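Local coordinates for protein (hdlp (histone deacetylase-like protein)) (Aquifex aeolicus, PDB 1C3P), which binds zinc and, as a member of the histone deacetylase family, probably removes acetyl groups from acetylated lysine side chains, at residues N20-I25 and E262-K267; P194-P199 and S266-S271; I220-G225 and L232-K237. All coordinates share one frame; numbering follows the deposited sequence.

Contact 1 (N20-I25 and E262-K267)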
loop_
_atom_site.group_PDB
_atom_site.type_symbol
_atom_site.label_atom_id
_atom_site.label_comp_id
_atom_site.label_asym_id
_atom_site.label_seq_id
_atom_site.Cartn_x
_atom_site.Cartn_y
_atom_site.Cartn_z
ATOM N N ASN A 20 -2.988 -1.587 21.286
ATOM C CA ASN A 20 -1.620 -1.943 20.959
ATOM C C ASN A 20 -1.284 -1.992 19.472
ATOM O O ASN A 20 -0.132 -1.790 19.077
ATOM C CB ASN A 20 -1.363 -3.324 21.563
ATOM C CG ASN A 20 -0.091 -3.388 22.368
ATOM O OD1 ASN A 20 0.089 -2.636 23.329
ATOM N ND2 ASN A 20 0.800 -4.300 21.991
ATOM N N HIS A 21 -2.293 -2.265 18.655
ATOM C CA HIS A 21 -2.120 -2.409 17.212
ATOM C C HIS A 21 -1.471 -1.233 16.473
ATOM O O HIS A 21 -1.798 -0.072 16.717
ATOM C CB HIS A 21 -3.471 -2.709 16.562
ATOM C CG HIS A 21 -3.352 -3.403 15.245
ATOM N ND1 HIS A 21 -3.521 -4.763 15.103
ATOM C CD2 HIS A 21 -3.002 -2.937 14.021
ATOM C CE1 HIS A 21 -3.286 -5.108 13.852
ATOM N NE2 HIS A 21 -2.967 -4.018 13.173
ATOM N N PRO A 22 -0.530 -1.521 15.559
ATOM C CA PRO A 22 0.146 -0.469 14.791
ATOM C C PRO A 22 -0.804 0.417 13.965
ATOM O O PRO A 22 -0.464 1.551 13.628
ATOM C CB PRO A 22 1.112 -1.271 13.908
ATOM C CG PRO A 22 1.428 -2.470 14.789
ATOM C CD PRO A 22 0.017 -2.839 15.187
ATOM N N LEU A 23 -1.984 -0.104 13.630
ATOM C CA LEU A 23 -2.961 0.654 12.846
ATOM C C LEU A 23 -3.978 1.407 13.714
ATOM O O LEU A 23 -5.048 1.814 13.242
ATOM C CB LEU A 23 -3.673 -0.276 11.852
ATOM C CG LEU A 23 -2.722 -0.822 10.776
ATOM C CD1 LEU A 23 -3.446 -1.841 9.880
ATOM C CD2 LEU A 23 -2.210 0.351 9.941
ATOM N N LYS A 24 -3.623 1.581 14.986
ATOM C CA LYS A 24 -4.428 2.336 15.946
ATOM C C LYS A 24 -4.476 3.813 15.486
ATOM O O LYS A 24 -5.485 4.501 15.638
ATOM C CB LYS A 24 -3.763 2.252 17.323
ATOM C CG LYS A 24 -4.269 3.236 18.360
ATOM C CD LYS A 24 -3.092 3.866 19.116
ATOM C CE LYS A 24 -2.180 2.819 19.756
ATOM N NZ LYS A 24 -0.981 3.418 20.413
ATOM N N ILE A 25 -3.375 4.295 14.923
ATOM C CA ILE A 25 -3.304 5.685 14.473
ATOM C C ILE A 25 -4.207 6.034 13.289
ATOM O O ILE A 25 -4.592 5.160 12.498
ATOM C CB ILE A 25 -1.876 6.069 14.045
ATOM C CG1 ILE A 25 -1.378 5.076 12.984
ATOM C CG2 ILE A 25 -0.976 6.145 15.243
ATOM C CD1 ILE A 25 -0.028 5.411 12.396
ATOM N N GLU A 262 11.773 6.748 9.255
ATOM C CA GLU A 262 10.994 6.958 10.470
ATOM C C GLU A 262 9.978 5.882 10.830
ATOM O O GLU A 262 9.435 5.888 11.938
ATOM C CB GLU A 262 10.287 8.311 10.417
ATOM C CG GLU A 262 11.231 9.485 10.484
ATOM C CD GLU A 262 11.740 9.904 9.132
ATOM O OE1 GLU A 262 11.547 9.156 8.145
ATOM O OE2 GLU A 262 12.349 10.987 9.064
ATOM N N ASP A 263 9.716 4.953 9.914
ATOM C CA ASP A 263 8.755 3.898 10.198
ATOM C C ASP A 263 9.536 2.693 10.700
ATOM O O ASP A 263 10.364 2.103 9.988
ATOM C CB ASP A 263 7.930 3.590 8.942
ATOM C CG ASP A 263 6.731 2.708 9.233
ATOM O OD1 ASP A 263 5.720 2.861 8.525
ATOM O OD2 ASP A 263 6.797 1.858 10.152
ATOM N N TYR A 264 9.267 2.350 11.951
ATOM C CA TYR A 264 9.964 1.269 12.616
ATOM C C TYR A 264 9.535 -0.103 12.135
ATOM O O TYR A 264 10.214 -1.085 12.404
ATOM C CB TYR A 264 9.799 1.399 14.146
ATOM C CG TYR A 264 8.506 0.869 14.729
ATOM C CD1 TYR A 264 8.265 -0.511 14.807
ATOM C CD2 TYR A 264 7.529 1.734 15.221
ATOM C CE1 TYR A 264 7.090 -1.014 15.362
ATOM C CE2 TYR A 264 6.342 1.240 15.780
ATOM C CZ TYR A 264 6.132 -0.136 15.846
ATOM O OH TYR A 264 4.966 -0.637 16.387
ATOM N N LEU A 265 8.418 -0.185 11.423
ATOM C CA LEU A 265 8.006 -1.486 10.935
ATOM C C LEU A 265 8.829 -1.974 9.749
ATOM O O LEU A 265 8.561 -3.043 9.210
ATOM C CB LEU A 265 6.510 -1.524 10.624
ATOM C CG LEU A 265 5.691 -1.642 11.914
ATOM C CD1 LEU A 265 4.228 -1.902 11.588
ATOM C CD2 LEU A 265 6.226 -2.801 12.741
ATOM N N SER A 266 9.822 -1.186 9.334
ATOM C CA SER A 266 10.708 -1.635 8.258
ATOM C C SER A 266 12.140 -1.329 8.652
ATOM O O SER A 266 12.410 -0.377 9.389
ATOM C CB SER A 266 10.440 -0.928 6.917
ATOM O OG SER A 266 11.128 0.315 6.846
ATOM N N LYS A 267 13.063 -2.143 8.158
ATOM C CA LYS A 267 14.466 -1.898 8.425
ATOM C C LYS A 267 15.045 -1.068 7.274
ATOM O O LYS A 267 16.256 -0.943 7.140
ATOM C CB LYS A 267 15.220 -3.221 8.559
ATOM C CG LYS A 267 14.698 -4.078 9.694
ATOM C CD LYS A 267 14.717 -3.332 11.005
ATOM C CE LYS A 267 14.175 -4.210 12.118
ATOM N NZ LYS A 267 14.055 -3.456 13.382
#
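Pro-22 and Leu-265 face each other from two irregular loops, their CA atoms 8.8 Å apart, with Leu-265 inside a type I beta turn that runs from Asp-263 to Ser-266. The contact is small and carried by side chains. With CG trans to its carbonyl carbon (chi1 -77°), Leu-265 extends its branched end forward until CD1 lies 3.9 Å from Pro-22 CB. Tyr-264 adds a looser touch on the same proline, its OH 4.3 Å from Pro-22 CG. A rigid pyrrolidine suits this place, since it gives leucine a firm apolar wall without asking for a polar partner. The turn is stiffened from within by an Asx turn: Asp-263 OD2 accepts from Leu-265 N at 2.9 Å, on its anti side and somewhat out of the carboxylate plane, while OD1 bonds to Tyr-297 N. Leu-265 comes within about 4 Å of the side chain of His-170 and about 5 Å of Asp-258, two zinc ligands, consistent with a hydrophobic lining of the channel to the metal, as in histone deacetylases. The ring of Tyr-264 stacks with Phe-338. In the fold, 20-25 belongs to the loop joining strand 4-8 to helix 28-37. Segment 262-267 lies in the loop between strand 250-254 and helix 272-286; in the parallel sheet, strands 122-125 and 290-292 lie between strands 4-8 and 250-254.

Contact 2 (P194-P199 and S266-S271)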
loop_
_atom_site.group_PDB
_atom_site.type_symbol
_atom_site.label_atom_id
_atom_site.label_comp_id
_atom_site.label_asym_id
_atom_site.label_seq_id
_atom_site.Cartn_x
_atom_site.Cartn_y
_atom_site.Cartn_z
ATOM N N PRO A 194 12.058 -11.783 3.494
ATOM C CA PRO A 194 11.285 -12.615 4.428
ATOM C C PRO A 194 12.272 -13.339 5.349
ATOM O O PRO A 194 11.872 -13.959 6.341
ATOM C CB PRO A 194 10.556 -13.609 3.505
ATOM C CG PRO A 194 10.696 -13.015 2.118
ATOM C CD PRO A 194 12.036 -12.383 2.146
ATOM N N GLU A 195 13.560 -13.295 5.014
ATOM C CA GLU A 195 14.541 -13.938 5.894
ATOM C C GLU A 195 14.536 -13.168 7.222
ATOM O O GLU A 195 14.906 -13.720 8.259
ATOM C CB GLU A 195 15.952 -13.950 5.276
ATOM C CG GLU A 195 16.773 -12.680 5.447
ATOM C CD GLU A 195 17.594 -12.623 6.741
ATOM O OE1 GLU A 195 18.146 -11.540 7.013
ATOM O OE2 GLU A 195 17.714 -13.633 7.479
ATOM N N TYR A 196 14.109 -11.900 7.207
ATOM C CA TYR A 196 14.057 -11.152 8.460
ATOM C C TYR A 196 12.768 -10.392 8.741
ATOM O O TYR A 196 12.597 -9.860 9.842
ATOM C CB TYR A 196 15.248 -10.192 8.585
ATOM C CG TYR A 196 15.230 -9.012 7.643
ATOM C CD1 TYR A 196 14.516 -7.853 7.956
ATOM C CD2 TYR A 196 15.908 -9.065 6.424
ATOM C CE1 TYR A 196 14.475 -6.779 7.080
ATOM C CE2 TYR A 196 15.876 -7.991 5.530
ATOM C CZ TYR A 196 15.159 -6.856 5.860
ATOM O OH TYR A 196 15.107 -5.808 4.969
ATOM N N ALA A 197 11.854 -10.346 7.780
ATOM C CA ALA A 197 10.606 -9.607 8.012
ATOM C C ALA A 197 9.335 -10.323 7.564
ATOM O O ALA A 197 9.358 -11.179 6.688
ATOM C CB ALA A 197 10.681 -8.229 7.328
ATOM N N PHE A 198 8.215 -9.951 8.190
ATOM C CA PHE A 198 6.914 -10.507 7.851
ATOM C C PHE A 198 6.801 -10.362 6.342
ATOM O O PHE A 198 7.217 -9.353 5.790
ATOM C CB PHE A 198 5.798 -9.683 8.513
ATOM C CG PHE A 198 4.408 -10.218 8.261
ATOM C CD1 PHE A 198 3.863 -11.192 9.097
ATOM C CD2 PHE A 198 3.662 -9.780 7.161
ATOM C CE1 PHE A 198 2.597 -11.726 8.849
ATOM C CE2 PHE A 198 2.393 -10.309 6.899
ATOM C CZ PHE A 198 1.857 -11.291 7.753
ATOM N N PRO A 199 6.154 -11.320 5.667
ATOM C CA PRO A 199 5.510 -12.525 6.210
ATOM C C PRO A 199 6.395 -13.718 6.587
ATOM O O PRO A 199 5.873 -14.747 7.030
ATOM C CB PRO A 199 4.511 -12.876 5.114
ATOM C CG PRO A 199 5.328 -12.608 3.895
ATOM C CD PRO A 199 5.930 -11.232 4.212
ATOM N N SER A 266 9.822 -1.186 9.334
ATOM C CA SER A 266 10.708 -1.635 8.258
ATOM C C SER A 266 12.140 -1.329 8.652
ATOM O O SER A 266 12.410 -0.377 9.389
ATOM C CB SER A 266 10.440 -0.928 6.917
ATOM O OG SER A 266 11.128 0.315 6.846
ATOM N N LYS A 267 13.063 -2.143 8.158
ATOM C CA LYS A 267 14.466 -1.898 8.425
ATOM C C LYS A 267 15.045 -1.068 7.274
ATOM O O LYS A 267 16.256 -0.943 7.140
ATOM C CB LYS A 267 15.220 -3.221 8.559
ATOM C CG LYS A 267 14.698 -4.078 9.694
ATOM C CD LYS A 267 14.717 -3.332 11.005
ATOM C CE LYS A 267 14.175 -4.210 12.118
ATOM N NZ LYS A 267 14.055 -3.456 13.382
ATOM N N PHE A 268 14.165 -0.514 6.440
ATOM C CA PHE A 268 14.579 0.342 5.323
ATOM C C PHE A 268 14.719 1.760 5.888
ATOM O O PHE A 268 13.957 2.160 6.764
ATOM C CB PHE A 268 13.517 0.360 4.211
ATOM C CG PHE A 268 13.438 -0.904 3.386
ATOM C CD1 PHE A 268 12.510 -0.993 2.336
ATOM C CD2 PHE A 268 14.287 -1.987 3.621
ATOM C CE1 PHE A 268 12.429 -2.133 1.533
ATOM C CE2 PHE A 268 14.215 -3.144 2.812
ATOM C CZ PHE A 268 13.293 -3.214 1.776
ATOM N N ASN A 269 15.691 2.512 5.395
ATOM C CA ASN A 269 15.909 3.877 5.874
ATOM C C ASN A 269 15.816 4.879 4.735
ATOM O O ASN A 269 16.721 5.685 4.532
ATOM C CB ASN A 269 17.289 4.013 6.526
ATOM C CG ASN A 269 17.485 3.060 7.683
ATOM O OD1 ASN A 269 16.589 2.872 8.506
ATOM N ND2 ASN A 269 18.675 2.472 7.770
ATOM N N LEU A 270 14.714 4.848 4.006
ATOM C CA LEU A 270 14.564 5.751 2.884
ATOM C C LEU A 270 14.079 7.156 3.260
ATOM O O LEU A 270 13.568 7.386 4.367
ATOM C CB LEU A 270 13.585 5.160 1.876
ATOM C CG LEU A 270 13.806 3.726 1.378
ATOM C CD1 LEU A 270 12.881 3.523 0.185
ATOM C CD2 LEU A 270 15.261 3.495 0.967
ATOM N N SER A 271 14.242 8.075 2.310
ATOM C CA SER A 271 13.801 9.467 2.433
ATOM C C SER A 271 12.478 9.594 1.666
ATOM O O SER A 271 12.224 8.785 0.760
ATOM C CB SER A 271 14.813 10.415 1.780
ATOM O OG SER A 271 14.823 10.263 0.365
#
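Tyr-196 meets Lys-267 and Phe-268 where two active-site loops of the deacetylase fold come together, one following strand 185-192 and the other strand 250-254. The tyrosine CG sits over its own backbone, flanked by N and C (chi1 70°), which points the ring at the second loop. Its CE1 then lies 3.8 Å from Lys-267 CG and 3.9 Å from Lys-267 CB, the two side chains running antiparallel alongside one another. Only the lysine's aliphatic root takes part; a bend at chi2 (-55°) carries the charged end away. Further out, Tyr-196 OH approaches Phe-268 CE2 at 3.5 Å, the side chains set nearly perpendicular. Loops at the C-terminal ends of the parallel strands carry the zinc site: Asp-168 and His-170 follow strand 162-166, and Asp-258 follows strand 250-254. Ser-266 ties its own loop back to Asp-258: its OG accepts from Phe-268 N at 3.2 Å in an ST turn and bonds to Asp-258 O. The tyrosine hydroxyl donates to Leu-222 O, so a phenylalanine in its place would probably leave that carbonyl without this partner, lose the touch on Phe-268 and leave the ring freer to shift. Beyond Phe-268 the chain runs to Ser-271, the N-cap of helix 272-286; Ser-271 OG accepts from Ala-274 N and also bonds to Asp-228 OD2.

Contact 3 (I220-G225 and L232-K237)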
loop_
_atom_site.group_PDB
_atom_site.type_symbol
_atom_site.label_atom_id
_atom_site.label_comp_id
_atom_site.label_asym_id
_atom_site.label_seq_id
_atom_site.Cartn_x
_atom_site.Cartn_y
_atom_site.Cartn_z
ATOM N N ILE A 220 11.511 -8.990 -5.188
ATOM C CA ILE A 220 12.857 -8.426 -5.083
ATOM C C ILE A 220 13.083 -8.222 -3.569
ATOM O O ILE A 220 12.770 -7.165 -3.016
ATOM C CB ILE A 220 12.931 -7.069 -5.821
ATOM C CG1 ILE A 220 12.559 -7.235 -7.307
ATOM C CG2 ILE A 220 14.309 -6.462 -5.640
ATOM C CD1 ILE A 220 13.572 -7.990 -8.164
ATOM N N PRO A 221 13.642 -9.233 -2.879
ATOM C CA PRO A 221 13.877 -9.117 -1.436
ATOM C C PRO A 221 15.088 -8.235 -1.206
ATOM O O PRO A 221 16.107 -8.425 -1.856
ATOM C CB PRO A 221 14.132 -10.578 -1.008
ATOM C CG PRO A 221 13.723 -11.405 -2.245
ATOM C CD PRO A 221 14.163 -10.521 -3.353
ATOM N N LEU A 222 14.973 -7.276 -0.284
ATOM C CA LEU A 222 16.051 -6.338 -0.001
ATOM C C LEU A 222 16.513 -6.374 1.456
ATOM O O LEU A 222 15.739 -6.688 2.356
ATOM C CB LEU A 222 15.604 -4.936 -0.394
ATOM C CG LEU A 222 15.333 -4.892 -1.906
ATOM C CD1 LEU A 222 14.622 -3.590 -2.285
ATOM C CD2 LEU A 222 16.648 -5.030 -2.651
ATOM N N PRO A 223 17.794 -6.054 1.697
ATOM C CA PRO A 223 18.417 -6.055 3.028
ATOM C C PRO A 223 18.100 -4.943 4.004
ATOM O O PRO A 223 17.555 -3.907 3.645
ATOM C CB PRO A 223 19.910 -6.077 2.694
ATOM C CG PRO A 223 19.951 -5.149 1.504
ATOM C CD PRO A 223 18.797 -5.716 0.666
ATOM N N LYS A 224 18.466 -5.187 5.257
ATOM C CA LYS A 224 18.294 -4.206 6.320
ATOM C C LYS A 224 19.178 -2.982 6.038
ATOM O O LYS A 224 20.250 -3.093 5.414
ATOM C CB LYS A 224 18.728 -4.811 7.653
ATOM C CG LYS A 224 17.985 -6.086 8.047
ATOM C CD LYS A 224 18.527 -6.641 9.375
ATOM C CE LYS A 224 17.846 -7.970 9.728
ATOM N NZ LYS A 224 18.340 -8.530 11.022
ATOM N N GLY A 225 18.747 -1.826 6.531
ATOM C CA GLY A 225 19.518 -0.610 6.343
ATOM C C GLY A 225 19.519 -0.081 4.923
ATOM O O GLY A 225 20.380 0.713 4.568
ATOM N N LEU A 232 16.132 2.691 -5.303
ATOM C CA LEU A 232 15.904 3.106 -6.690
ATOM C C LEU A 232 16.638 2.241 -7.703
ATOM O O LEU A 232 16.135 2.004 -8.787
ATOM C CB LEU A 232 16.271 4.576 -6.869
ATOM C CG LEU A 232 15.425 5.519 -5.999
ATOM C CD1 LEU A 232 16.020 6.920 -6.080
ATOM C CD2 LEU A 232 13.964 5.523 -6.414
ATOM N N PHE A 233 17.836 1.781 -7.361
ATOM C CA PHE A 233 18.583 0.883 -8.239
ATOM C C PHE A 233 17.734 -0.360 -8.480
ATOM O O PHE A 233 17.523 -0.795 -9.618
ATOM C CB PHE A 233 19.881 0.437 -7.555
ATOM C CG PHE A 233 20.601 -0.680 -8.270
ATOM C CD1 PHE A 233 21.501 -0.405 -9.296
ATOM C CD2 PHE A 233 20.407 -2.000 -7.885
ATOM C CE1 PHE A 233 22.212 -1.431 -9.923
ATOM C CE2 PHE A 233 21.108 -3.046 -8.505
ATOM C CZ PHE A 233 22.014 -2.761 -9.522
ATOM N N ALA A 234 17.264 -0.943 -7.380
ATOM C CA ALA A 234 16.457 -2.157 -7.438
ATOM C C ALA A 234 15.187 -1.943 -8.251
ATOM O O ALA A 234 14.771 -2.802 -9.034
ATOM C CB ALA A 234 16.101 -2.612 -5.989
ATOM N N LEU A 235 14.563 -0.795 -8.051
ATOM C CA LEU A 235 13.324 -0.471 -8.755
ATOM C C LEU A 235 13.542 -0.378 -10.272
ATOM O O LEU A 235 12.835 -1.015 -11.059
ATOM C CB LEU A 235 12.788 0.869 -8.246
ATOM C CG LEU A 235 11.278 1.098 -8.135
ATOM C CD1 LEU A 235 11.005 2.559 -8.478
ATOM C CD2 LEU A 235 10.489 0.156 -9.047
ATOM N N GLU A 236 14.527 0.416 -10.684
ATOM C CA GLU A 236 14.817 0.595 -12.112
ATOM C C GLU A 236 15.150 -0.724 -12.805
ATOM O O GLU A 236 14.658 -1.008 -13.903
ATOM C CB GLU A 236 15.994 1.557 -12.301
ATOM C CG GLU A 236 15.803 2.894 -11.636
ATOM C CD GLU A 236 17.061 3.743 -11.657
ATOM O OE1 GLU A 236 18.099 3.316 -11.085
ATOM O OE2 GLU A 236 17.000 4.841 -12.245
ATOM N N LYS A 237 15.991 -1.524 -12.160
ATOM C CA LYS A 237 16.392 -2.801 -12.723
ATOM C C LYS A 237 15.239 -3.801 -12.780
ATOM O O LYS A 237 15.096 -4.540 -13.758
ATOM C CB LYS A 237 17.561 -3.362 -11.912
ATOM C CG LYS A 237 18.250 -4.538 -12.548
ATOM C CD LYS A 237 19.742 -4.463 -12.276
ATOM C CE LYS A 237 20.318 -3.193 -12.891
ATOM N NZ LYS A 237 21.772 -3.056 -12.629
#
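Leu-222 swings CG to the side of its backbone N, opposite the carbonyl carbon (chi1 -63°), which, with chi2 extended, brings both methyls up to Ala-234, while Ile-220, with CG1 at chi1 -59°, leaves CG2 anti to its own N and close to the same alanine. The methyl of Ala-234 is thus met by two side chains of one strand. Leu-222 CD1 lies 4.1 Å from Ala-234 CB and Leu-222 CD2 4.2 Å, so the forked end of the leucine faces the methyl with both prongs. Ile-220 CG2 makes a looser contact, 4.3 Å from Ala-234 CB. All three residues are buried and the interaction is purely apolar. Alanine suits the helix here because its small side chain lets the helix lie close to the sheet, the CA atoms of Ile-220 and Ala-234 being 7.6 Å apart; the branched isoleucine and leucine supply the bulk from the strand. Spaced two residues apart, they share one face of the sheet. Pro-221 between them fits an edge strand: Ile-220 and Leu-222 make the backbone bonds to strand 185-192 and the residue after it (Ser-189, His-191 and Ser-193), and a proline at the alternate position, on the side where no further strand follows, forgoes no sheet bond. Leu-190 of that neighbouring strand extends the apolar layer, touching Ile-220, Ala-234 and Leu-235. The contact lies within a beta-alpha-beta crossover in which strand 217-222, the outermost of the parallel sheet, leads into helix 228-245 and then strand 250-254. Helix 272-286 packs against Leu-232 and Leu-235 on one part of the helix surface, and helix 362-372 meets Phe-233 and Lys-237 on another.

Contact 2 lies between the others, its centre 12 Å from that of contact 1 and 11 Å from that of contact 3, which are themselves 21 Å apart. Along the chain 20-25 comes first, then 194-199, 220-225 and 232-237, with the overlapping 262-267 and 266-271 last; contacts 1 and 2 thus share Ser-266 and Lys-267, and contact 3 is nested within the span each closes. Lys-267 O, 2.7 Å from Gly-225 N, fastens contact 3 to that shared loop, as Tyr-196 does from contact 2. A continuous path therefore runs from the packed edge of the parallel sheet, through the loops at the C-terminal ends of its strands, to the surroundings of the zinc ligands.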